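DNMT2 (Spodoptera frugiperda, PDB 4H0N) probably methylates cytosine 38 in the anticodon loop of tRNA(Asp) at carbon 5, using S-adenosyl-L-methionine as methyl donor, and can also methylate cytosine in DNA. Local coordinates at residues 98-103 with 129-134; 104-109 with 133-138; 112-117 with 165-170. The protein carries 3 engineered substitutions. All coordinates share one frame; numbering follows the deposited sequence.

Interaction 1. Residues 98-103 with 129-134; sequences SFLYLI and RNLFID. With SAH (S-adenosyl-L-homocysteine), chain E.
Adjacent residues at the start of helix 99-105 face different partners: Ser98 meets the adenine of S-adenosyl-L-homocysteine, whereas Phe99 turns its ring to the neighbouring helix 127-138. This is the Rossmann-like fold of a class I methyltransferase, in which helices lie side by side over a central sheet and the cofactor lies at the C-terminal edge of the parallel strands. The two short segments run nearly in the same direction, their axes 24° apart and 10.3 Å at closest approach, so the gap between the backbones has to be filled by side chains, and all of those that meet across it are apolar. On the sheet side, both phenylalanines have CG anti to the backbone N, which brings Phe99 CZ 3.9 Å from Phe132 CD1. With planes 44° apart, the rings meet obliquely, in neither a stack nor a T-shaped pair. Both rest on Met117 of strand 114-119, and Phe132 reaches on to Cys164 of strand 161-168. Further along the groove, Ile103 points toward the other helix. Its CG1 lies at the edge of the Phe132 ring, near the ring plane, and its other branch, CG2, comes within 4.1 Å of Leu131 CD2. Leu131 closes the outer, more exposed side, where its CD2 also meets Leu100 CD2, the two leucines crossing at about a right angle. At the cofactor end, N6 of the adenine donates to Ser98 OG over 2.9 Å, but the 122° angle at the hydrogen makes this a weak bond, and Ser98 OG has a second weak bond with Thr96 O. Ile103, which touches both Leu131 and Phe132, has an extended chain that places CD1 3.8 Å from Phe132 CB.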
loop_
_atom_site.group_PDB
_atom_site.type_symbol
_atom_site.label_atom_id
_atom_site.label_comp_id
_atom_site.label_asym_id
_atom_site.label_seq_id
_atom_site.Cartn_x
_atom_site.Cartn_y
_atom_site.Cartn_z
ATOM N N SER A 98 13.029 -5.800 10.423
ATOM C CA SER A 98 14.268 -6.029 9.704
ATOM C C SER A 98 14.903 -4.713 9.287
ATOM O O SER A 98 16.039 -4.686 8.819
ATOM C CB SER A 98 13.972 -6.880 8.469
ATOM O OG SER A 98 12.813 -7.677 8.682
ATOM N N PHE A 99 14.163 -3.623 9.473
ATOM C CA PHE A 99 14.549 -2.311 8.957
ATOM C C PHE A 99 15.843 -1.767 9.556
ATOM O O PHE A 99 16.621 -1.097 8.869
ATOM C CB PHE A 99 13.415 -1.307 9.167
ATOM C CG PHE A 99 13.567 -0.051 8.362
ATOM C CD1 PHE A 99 13.716 -0.112 6.987
ATOM C CD2 PHE A 99 13.553 1.193 8.976
ATOM C CE1 PHE A 99 13.860 1.043 6.236
ATOM C CE2 PHE A 99 13.697 2.352 8.229
ATOM C CZ PHE A 99 13.851 2.277 6.859
ATOM N N LEU A 100 16.065 -2.052 10.836
ATOM C CA LEU A 100 17.278 -1.614 11.518
ATOM C C LEU A 100 18.540 -2.101 10.809
ATOM O O LEU A 100 19.577 -1.440 10.854
ATOM C CB LEU A 100 17.285 -2.090 12.971
ATOM C CG LEU A 100 16.483 -1.238 13.952
ATOM C CD1 LEU A 100 16.817 -1.627 15.381
ATOM C CD2 LEU A 100 16.741 0.243 13.720
ATOM N N TYR A 101 18.444 -3.259 10.164
ATOM C CA TYR A 101 19.558 -3.809 9.412
ATOM C C TYR A 101 19.922 -2.924 8.224
ATOM O O TYR A 101 21.100 -2.760 7.905
ATOM C CB TYR A 101 19.236 -5.217 8.926
ATOM C CG TYR A 101 20.313 -5.797 8.048
ATOM C CD1 TYR A 101 20.132 -5.913 6.674
ATOM C CD2 TYR A 101 21.525 -6.213 8.592
ATOM C CE1 TYR A 101 21.119 -6.444 5.870
ATOM C CE2 TYR A 101 22.521 -6.743 7.793
ATOM C CZ TYR A 101 22.312 -6.859 6.434
ATOM O OH TYR A 101 23.301 -7.388 5.639
ATOM N N LEU A 102 18.908 -2.357 7.575
ATOM C CA LEU A 102 19.131 -1.488 6.423
ATOM C C LEU A 102 19.851 -0.209 6.822
ATOM O O LEU A 102 20.863 0.150 6.220
ATOM C CB LEU A 102 17.813 -1.159 5.723
ATOM C CG LEU A 102 17.094 -2.359 5.106
ATOM C CD1 LEU A 102 15.891 -1.906 4.298
ATOM C CD2 LEU A 102 18.045 -3.186 4.249
ATOM N N ILE A 103 19.320 0.469 7.836
ATOM C CA ILE A 103 19.932 1.677 8.375
ATOM C C ILE A 103 21.410 1.449 8.656
ATOM O O ILE A 103 22.251 2.311 8.384
ATOM C CB ILE A 103 19.237 2.115 9.675
ATOM C CG1 ILE A 103 17.774 2.476 9.396
ATOM C CG2 ILE A 103 19.975 3.282 10.316
ATOM C CD1 ILE A 103 16.974 2.820 10.636
ATOM N N ARG A 129 12.509 6.410 12.767
ATOM C CA ARG A 129 12.566 7.460 11.761
ATOM C C ARG A 129 13.694 8.432 12.062
ATOM O O ARG A 129 14.468 8.775 11.171
ATOM C CB ARG A 129 11.226 8.192 11.663
ATOM C CG ARG A 129 11.224 9.391 10.733
ATOM C CD ARG A 129 11.285 10.682 11.524
ATOM N NE ARG A 129 11.677 11.817 10.692
ATOM C CZ ARG A 129 12.226 12.936 11.159
ATOM N NH1 ARG A 129 12.451 13.078 12.458
ATOM N NH2 ARG A 129 12.559 13.910 10.322
ATOM N N ASN A 130 13.796 8.861 13.316
ATOM C CA ASN A 130 14.855 9.785 13.707
ATOM C C ASN A 130 16.242 9.216 13.430
ATOM O O ASN A 130 17.144 9.937 13.010
ATOM C CB ASN A 130 14.726 10.185 15.174
ATOM C CG ASN A 130 13.496 11.033 15.439
ATOM O OD1 ASN A 130 12.858 11.532 14.511
ATOM N ND2 ASN A 130 13.163 11.209 16.711
ATOM N N LEU A 131 16.401 7.918 13.658
ATOM C CA LEU A 131 17.665 7.249 13.397
ATOM C C LEU A 131 17.895 7.155 11.906
ATOM O O LEU A 131 18.998 7.401 11.424
ATOM C CB LEU A 131 17.656 5.840 13.976
ATOM C CG LEU A 131 19.032 5.178 13.995
ATOM C CD1 LEU A 131 19.891 5.837 15.063
ATOM C CD2 LEU A 131 18.919 3.685 14.228
ATOM N N PHE A 132 16.843 6.791 11.183
ATOM C CA PHE A 132 16.937 6.584 9.747
ATOM C C PHE A 132 17.338 7.851 9.003
ATOM O O PHE A 132 18.175 7.814 8.104
ATOM C CB PHE A 132 15.620 6.048 9.198
ATOM C CG PHE A 132 15.499 6.177 7.716
ATOM C CD1 PHE A 132 16.212 5.339 6.875
ATOM C CD2 PHE A 132 14.677 7.144 7.159
ATOM C CE1 PHE A 132 16.106 5.461 5.504
ATOM C CE2 PHE A 132 14.567 7.273 5.792
ATOM C CZ PHE A 132 15.279 6.431 4.961
ATOM N N ILE A 133 16.734 8.970 9.380
ATOM C CA ILE A 133 17.061 10.258 8.784
ATOM C C ILE A 133 18.496 10.628 9.128
ATOM O O ILE A 133 19.244 11.155 8.299
ATOM C CB ILE A 133 16.112 11.364 9.303
ATOM C CG1 ILE A 133 14.698 11.163 8.744
ATOM C CG2 ILE A 133 16.650 12.755 8.976
ATOM C CD1 ILE A 133 14.642 10.924 7.241
ATOM N N ASP A 134 18.868 10.334 10.367
ATOM C CA ASP A 134 20.201 10.608 10.875
ATOM C C ASP A 134 21.269 9.851 10.090
ATOM O O ASP A 134 22.376 10.350 9.896
ATOM C CB ASP A 134 20.277 10.214 12.343
ATOM C CG ASP A 134 21.601 10.559 12.963
ATOM O OD1 ASP A 134 21.700 11.661 13.544
ATOM O OD2 ASP A 134 22.538 9.735 12.864
HETATM N N SAH E . 4.828 -2.941 -0.985
HETATM C CA SAH E . 4.614 -4.374 -1.161
HETATM C CB SAH E . 4.553 -5.137 0.168
HETATM C CG SAH E . 4.681 -4.344 1.467
HETATM S SD SAH E . 3.998 -5.268 2.871
HETATM C C SAH E . 3.394 -4.670 -2.039
HETATM O O SAH E . 2.660 -5.635 -1.814
HETATM O OXT SAH E . 3.115 -3.962 -3.005
HETATM C "C5'" SAH E . 5.628 -5.861 3.399
HETATM C "C4'" SAH E . 6.009 -7.234 2.844
HETATM O "O4'" SAH E . 7.380 -7.477 3.098
HETATM C "C3'" SAH E . 5.240 -8.391 3.470
HETATM O "O3'" SAH E . 4.383 -8.968 2.508
HETATM C "C2'" SAH E . 6.291 -9.398 3.914
HETATM O "O2'" SAH E . 6.068 -10.664 3.335
HETATM C "C1'" SAH E . 7.610 -8.837 3.413
HETATM N N9 SAH E . 8.678 -8.955 4.426
HETATM C C8 SAH E . 8.567 -8.738 5.777
HETATM N N7 SAH E . 9.775 -8.947 6.350
HETATM C C5 SAH E . 10.658 -9.296 5.388
HETATM C C6 SAH E . 12.011 -9.618 5.423
HETATM N N6 SAH E . 12.673 -9.617 6.577
HETATM N N1 SAH E . 12.665 -9.940 4.251
HETATM C C2 SAH E . 11.976 -9.943 3.054
HETATM N N3 SAH E . 10.633 -9.625 3.026
HETATM C C4 SAH E . 9.983 -9.306 4.173
#

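Interaction 2. Residues 104-109 with 133-138; sequences GILDQL and IDKLKE. With CA (calcium ion), chain F.
Lys135 NZ has two hydrogen bonds: one to Ile103 O, and a weak one of 3.3 Å to Asp107 OD1 that forms part of a salt bridge. Gly104 O is 2.9 Å from Lys135 NZ, but the angle is too poor for a bond. The lysine gets there by bending at chi2 (59°) and chi4 (-72°), which brings the ammonium group to the carbonyls of the neighbouring helix. Asp107 crosses the lysine obliquely, with CG in the crowded position between its backbone N and carbonyl carbon. Its OD1 serves two cations, since it also binds the calcium ion at 2.5 Å, and Gly104 O completes the pair of protein ligands with a longer 2.9 Å contact. Two positive partners on one carboxylate oxygen would probably keep Asp107 ionised. Beneath this polar rim the contact becomes apolar. Leu106 and Lys135 slide past each other in opposite directions, Leu106 CB lying 4.0 Å from Lys135 CG. Leu136 sets out away from the other segment, yet its tip comes back to it, CD2 lying 3.6 Å from Leu106 CD2; Leu136 also packs on Phe141, Cys164 and Ala166 of the sheet below. The last carbonyls of a helix point along its axis without intrahelical N-H partners and would tend to attract positive charge, and here Ile103 receives an ammonium and Gly104 a metal ion: a cation-binding C-terminal region of a helix, set beside a neighbouring helix in a Rossmann-like domain.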
loop_
_atom_site.group_PDB
_atom_site.type_symbol
_atom_site.label_atom_id
_atom_site.label_comp_id
_atom_site.label_asym_id
_atom_site.label_seq_id
_atom_site.Cartn_x
_atom_site.Cartn_y
_atom_site.Cartn_z
ATOM N N GLY A 104 21.719 0.271 9.185
ATOM C CA GLY A 104 23.090 -0.116 9.439
ATOM C C GLY A 104 23.922 -0.113 8.176
ATOM O O GLY A 104 24.876 0.646 8.082
ATOM N N ILE A 105 23.541 -0.928 7.195
ATOM C CA ILE A 105 24.365 -1.146 6.011
ATOM C C ILE A 105 24.361 -0.002 5.010
ATOM O O ILE A 105 24.890 -0.153 3.913
ATOM C CB ILE A 105 23.955 -2.417 5.233
ATOM C CG1 ILE A 105 22.513 -2.300 4.737
ATOM C CG2 ILE A 105 24.163 -3.666 6.077
ATOM C CD1 ILE A 105 22.169 -3.290 3.650
ATOM N N LEU A 106 23.776 1.135 5.364
ATOM C CA LEU A 106 23.664 2.230 4.405
ATOM C C LEU A 106 25.017 2.835 4.004
ATOM O O LEU A 106 25.247 3.147 2.835
ATOM C CB LEU A 106 22.717 3.315 4.926
ATOM C CG LEU A 106 22.214 4.295 3.862
ATOM C CD1 LEU A 106 21.692 3.561 2.626
ATOM C CD2 LEU A 106 21.133 5.183 4.453
ATOM N N ASP A 107 25.915 2.985 4.972
ATOM C CA ASP A 107 27.215 3.601 4.727
ATOM C C ASP A 107 28.102 2.787 3.783
ATOM O O ASP A 107 29.143 3.269 3.330
ATOM C CB ASP A 107 27.948 3.824 6.050
ATOM C CG ASP A 107 28.169 2.537 6.811
ATOM O OD1 ASP A 107 27.244 1.706 6.826
ATOM O OD2 ASP A 107 29.261 2.349 7.386
ATOM N N GLN A 108 27.707 1.554 3.497
ATOM C CA GLN A 108 28.496 0.708 2.615
ATOM C C GLN A 108 27.707 0.309 1.378
ATOM O O GLN A 108 28.060 -0.641 0.679
ATOM C CB GLN A 108 29.004 -0.518 3.364
ATOM C CG GLN A 108 27.973 -1.121 4.283
ATOM C CD GLN A 108 28.599 -1.938 5.391
ATOM O OE1 GLN A 108 29.694 -1.628 5.860
ATOM N NE2 GLN A 108 27.904 -2.987 5.820
ATOM N N LEU A 109 26.628 1.039 1.119
ATOM C CA LEU A 109 25.897 0.896 -0.130
ATOM C C LEU A 109 26.358 2.015 -1.054
ATOM O O LEU A 109 25.575 2.884 -1.442
ATOM C CB LEU A 109 24.387 0.948 0.112
ATOM C CG LEU A 109 23.851 -0.208 0.971
ATOM C CD1 LEU A 109 22.339 -0.145 1.156
ATOM C CD2 LEU A 109 24.262 -1.559 0.398
ATOM N N ILE A 133 16.734 8.970 9.380
ATOM C CA ILE A 133 17.061 10.258 8.784
ATOM C C ILE A 133 18.496 10.628 9.128
ATOM O O ILE A 133 19.244 11.155 8.299
ATOM C CB ILE A 133 16.112 11.364 9.303
ATOM C CG1 ILE A 133 14.698 11.163 8.744
ATOM C CG2 ILE A 133 16.650 12.755 8.976
ATOM C CD1 ILE A 133 14.642 10.924 7.241
ATOM N N ASP A 134 18.868 10.334 10.367
ATOM C CA ASP A 134 20.201 10.608 10.875
ATOM C C ASP A 134 21.269 9.851 10.090
ATOM O O ASP A 134 22.376 10.350 9.896
ATOM C CB ASP A 134 20.277 10.214 12.343
ATOM C CG ASP A 134 21.601 10.559 12.963
ATOM O OD1 ASP A 134 21.700 11.661 13.544
ATOM O OD2 ASP A 134 22.538 9.735 12.864
ATOM N N LYS A 135 20.934 8.644 9.646
ATOM C CA LYS A 135 21.869 7.853 8.864
ATOM C C LYS A 135 21.980 8.409 7.450
ATOM O O LYS A 135 23.028 8.305 6.819
ATOM C CB LYS A 135 21.460 6.377 8.825
ATOM C CG LYS A 135 22.573 5.448 8.354
ATOM C CD LYS A 135 23.775 5.571 9.281
ATOM C CE LYS A 135 25.052 5.014 8.667
ATOM N NZ LYS A 135 25.059 3.531 8.580
ATOM N N LEU A 136 20.898 8.999 6.955
ATOM C CA LEU A 136 20.926 9.639 5.644
ATOM C C LEU A 136 21.909 10.821 5.614
ATOM O O LEU A 136 22.773 10.898 4.736
ATOM C CB LEU A 136 19.529 10.104 5.226
ATOM C CG LEU A 136 18.459 9.041 4.953
ATOM C CD1 LEU A 136 17.163 9.700 4.496
ATOM C CD2 LEU A 136 18.933 8.039 3.918
ATOM N N LYS A 137 21.769 11.731 6.574
ATOM C CA LYS A 137 22.636 12.900 6.661
ATOM C C LYS A 137 24.096 12.486 6.748
ATOM O O LYS A 137 24.963 13.112 6.146
ATOM C CB LYS A 137 22.284 13.741 7.888
ATOM C CG LYS A 137 20.966 14.482 7.823
ATOM C CD LYS A 137 20.658 15.106 9.179
ATOM C CE LYS A 137 20.046 16.491 9.044
ATOM N NZ LYS A 137 18.792 16.479 8.240
ATOM N N GLU A 138 24.354 11.428 7.512
ATOM C CA GLU A 138 25.700 10.913 7.720
ATOM C C GLU A 138 26.309 10.424 6.417
ATOM O O GLU A 138 27.522 10.516 6.222
ATOM C CB GLU A 138 25.663 9.754 8.719
ATOM C CG GLU A 138 26.457 9.977 9.993
ATOM C CD GLU A 138 25.985 9.085 11.129
ATOM O OE1 GLU A 138 26.008 7.845 10.972
ATOM O OE2 GLU A 138 25.575 9.626 12.175
HETATM CA CA CA F . 27.621 0.399 8.918
#

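Interaction 3. Residues 112-117 with 165-170; sequences VDYILM and TARRNN
This is an antiparallel strand pairing inside the central seven-stranded sheet, where strand 161-168 runs against strand 114-119, itself parallel to strand 72-75. The strand order 3-2-1-4-5-7-6, with a reversed seventh strand, is the signature of the class I methyltransferase fold. Three backbone hydrogen bonds join the two segments. Ile115 and Ala166 form the hydrogen-bonded pair, each N reaching the other's O over 2.8 Å, and Arg168 N adds a bond of 3.1 Å to Asp113 O. Tyr114 with Arg167 and Leu116 with Thr165 are the non-hydrogen-bonded pairs. Their four side chains share the face covered by helix 321-332. There Tyr114 and Arg167 lie side by side: Arg167 NH1 sits at the edge of the tyrosine ring, 3.7 Å from Tyr114 CE2, which in turn lies over a face of the guanidinium, the planes 75° apart. Arg167 NH1 is held by Leu331 O, and the Tyr114 ring stacks on Phe332. Ile115 and Ala166 occupy the other face, their CB atoms 4.0 Å apart. At the ladder's end Arg168 bends at chi2 and passes across Asp113, whose OD1 is 3.5 Å from Arg168 CG. The salt bridge of Asp113 OD1 with Arg168 NH1 is long, at 4.0 Å, and weak bonds join NH1 to Asp110 O and NE to Cys139 O. Replacing Arg168 by an alanine would remove the guanidinium and would probably loosen the ties between the strand end and these flanking residues. The chemistry implies a pairing set mainly by backbone bonds, with the long salt bridge and weak bonds of Arg168 adding polar ties at its end.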
loop_
_atom_site.group_PDB
_atom_site.type_symbol
_atom_site.label_atom_id
_atom_site.label_comp_id
_atom_site.label_asym_id
_atom_site.label_seq_id
_atom_site.Cartn_x
_atom_site.Cartn_y
_atom_site.Cartn_z
ATOM N N VAL A 112 24.387 3.009 -4.297
ATOM C CA VAL A 112 23.002 3.445 -4.169
ATOM C C VAL A 112 22.856 4.969 -4.161
ATOM O O VAL A 112 23.379 5.650 -3.280
ATOM C CB VAL A 112 22.344 2.852 -2.920
ATOM C CG1 VAL A 112 20.919 3.357 -2.789
ATOM C CG2 VAL A 112 22.367 1.332 -2.995
ATOM N N ASP A 113 22.136 5.490 -5.155
ATOM C CA ASP A 113 21.968 6.934 -5.326
ATOM C C ASP A 113 20.582 7.434 -4.923
ATOM O O ASP A 113 20.436 8.533 -4.386
ATOM C CB ASP A 113 22.245 7.339 -6.778
ATOM C CG ASP A 113 23.725 7.464 -7.078
ATOM O OD1 ASP A 113 24.486 7.863 -6.174
ATOM O OD2 ASP A 113 24.125 7.171 -8.224
ATOM N N TYR A 114 19.564 6.634 -5.196
ATOM C CA TYR A 114 18.204 7.056 -4.937
ATOM C C TYR A 114 17.482 6.054 -4.052
ATOM O O TYR A 114 17.517 4.853 -4.303
ATOM C CB TYR A 114 17.448 7.215 -6.253
ATOM C CG TYR A 114 18.194 7.996 -7.309
ATOM C CD1 TYR A 114 19.002 7.348 -8.236
ATOM C CD2 TYR A 114 18.076 9.379 -7.394
ATOM C CE1 TYR A 114 19.680 8.054 -9.215
ATOM C CE2 TYR A 114 18.749 10.094 -8.370
ATOM C CZ TYR A 114 19.551 9.428 -9.276
ATOM O OH TYR A 114 20.226 10.139 -10.247
ATOM N N ILE A 115 16.820 6.553 -3.018
ATOM C CA ILE A 115 16.038 5.699 -2.137
ATOM C C ILE A 115 14.633 6.256 -2.036
ATOM O O ILE A 115 14.455 7.457 -1.835
ATOM C CB ILE A 115 16.644 5.649 -0.720
ATOM C CG1 ILE A 115 18.052 5.058 -0.755
ATOM C CG2 ILE A 115 15.779 4.829 0.205
ATOM C CD1 ILE A 115 18.737 5.044 0.602
ATOM N N LEU A 116 13.634 5.392 -2.197
ATOM C CA LEU A 116 12.247 5.756 -1.902
ATOM C C LEU A 116 11.650 4.744 -0.941
ATOM O O LEU A 116 11.636 3.549 -1.225
ATOM C CB LEU A 116 11.396 5.826 -3.176
ATOM C CG LEU A 116 9.966 6.365 -3.020
ATOM C CD1 LEU A 116 9.551 7.080 -4.293
ATOM C CD2 LEU A 116 8.956 5.269 -2.678
ATOM N N MET A 117 11.148 5.229 0.191
ATOM C CA MET A 117 10.507 4.355 1.160
ATOM C C MET A 117 9.085 4.792 1.491
ATOM O O MET A 117 8.837 5.966 1.747
ATOM C CB MET A 117 11.331 4.287 2.443
ATOM C CG MET A 117 10.625 3.585 3.595
ATOM S SD MET A 117 11.299 4.004 5.212
ATOM C CE MET A 117 11.516 5.771 5.034
ATOM N N THR A 165 11.709 10.510 0.112
ATOM C CA THR A 165 12.519 10.449 -1.099
ATOM C C THR A 165 13.928 10.923 -0.762
ATOM O O THR A 165 14.159 12.114 -0.571
ATOM C CB THR A 165 11.921 11.295 -2.240
ATOM O OG1 THR A 165 11.543 12.582 -1.739
ATOM C CG2 THR A 165 10.694 10.613 -2.823
ATOM N N ALA A 166 14.858 9.978 -0.659
ATOM C CA ALA A 166 16.229 10.281 -0.262
ATOM C C ALA A 166 17.155 10.160 -1.459
ATOM O O ALA A 166 16.978 9.290 -2.310
ATOM C CB ALA A 166 16.676 9.365 0.856
ATOM N N ARG A 167 18.155 11.028 -1.504
ATOM C CA ARG A 167 18.940 11.222 -2.708
ATOM C C ARG A 167 20.356 11.693 -2.355
ATOM O O ARG A 167 20.549 12.425 -1.381
ATOM C CB ARG A 167 18.236 12.274 -3.552
ATOM C CG ARG A 167 18.627 12.313 -4.990
ATOM C CD ARG A 167 17.974 13.509 -5.638
ATOM N NE ARG A 167 18.856 14.139 -6.615
ATOM C CZ ARG A 167 18.634 14.141 -7.921
ATOM N NH1 ARG A 167 17.546 13.560 -8.413
ATOM N NH2 ARG A 167 19.494 14.736 -8.733
ATOM N N ARG A 168 21.345 11.265 -3.140
ATOM C CA ARG A 168 22.726 11.710 -2.944
ATOM C C ARG A 168 22.869 13.181 -3.307
ATOM O O ARG A 168 22.351 13.627 -4.333
ATOM C CB ARG A 168 23.698 10.857 -3.763
ATOM C CG ARG A 168 24.087 9.554 -3.085
ATOM C CD ARG A 168 25.425 9.670 -2.366
ATOM N NE ARG A 168 25.526 8.752 -1.231
ATOM C CZ ARG A 168 25.654 7.429 -1.333
ATOM N NH1 ARG A 168 25.690 6.849 -2.525
ATOM N NH2 ARG A 168 25.742 6.683 -0.239
ATOM N N ASN A 169 23.574 13.938 -2.469
ATOM C CA ASN A 169 23.603 15.389 -2.627
ATOM C C ASN A 169 24.503 15.904 -3.730
ATOM O O ASN A 169 24.506 17.097 -4.012
ATOM C CB ASN A 169 23.908 16.109 -1.305
ATOM C CG ASN A 169 25.230 15.687 -0.682
ATOM O OD1 ASN A 169 26.125 15.175 -1.355
ATOM N ND2 ASN A 169 25.358 15.917 0.620
ATOM N N ASN A 170 25.257 15.013 -4.361
ATOM C CA ASN A 170 26.153 15.422 -5.441
ATOM C C ASN A 170 25.502 15.297 -6.815
ATOM O O ASN A 170 26.138 15.522 -7.845
ATOM C CB ASN A 170 27.463 14.641 -5.384
ATOM C CG ASN A 170 27.247 13.147 -5.269
ATOM O OD1 ASN A 170 26.129 12.687 -5.041
ATOM N ND2 ASN A 170 28.321 12.382 -5.413
#

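Overall arrangement
Interactions 1 and 2 are successive parts of one helix pair, 99-105 with 127-138, and share Ile133 and Asp134; interaction 3 is a strand pair of the sheet beneath them. Chemistry follows position. Interaction 1, near the cofactor, is mostly buried and apolar between its helices. Interaction 2 is only partly buried and adds charge and metal at its rim, linked to its neighbour through Lys135. In contrast, interaction 3 is buried and depends on backbone bonding. Layers meet through side chains: the apolar residues of both helix contacts rest on the strands, as Leu106 does on Ile115. Along the chain, strand 114-119 falls between the two helices, so each helix contact crosses the strand contact in sequence.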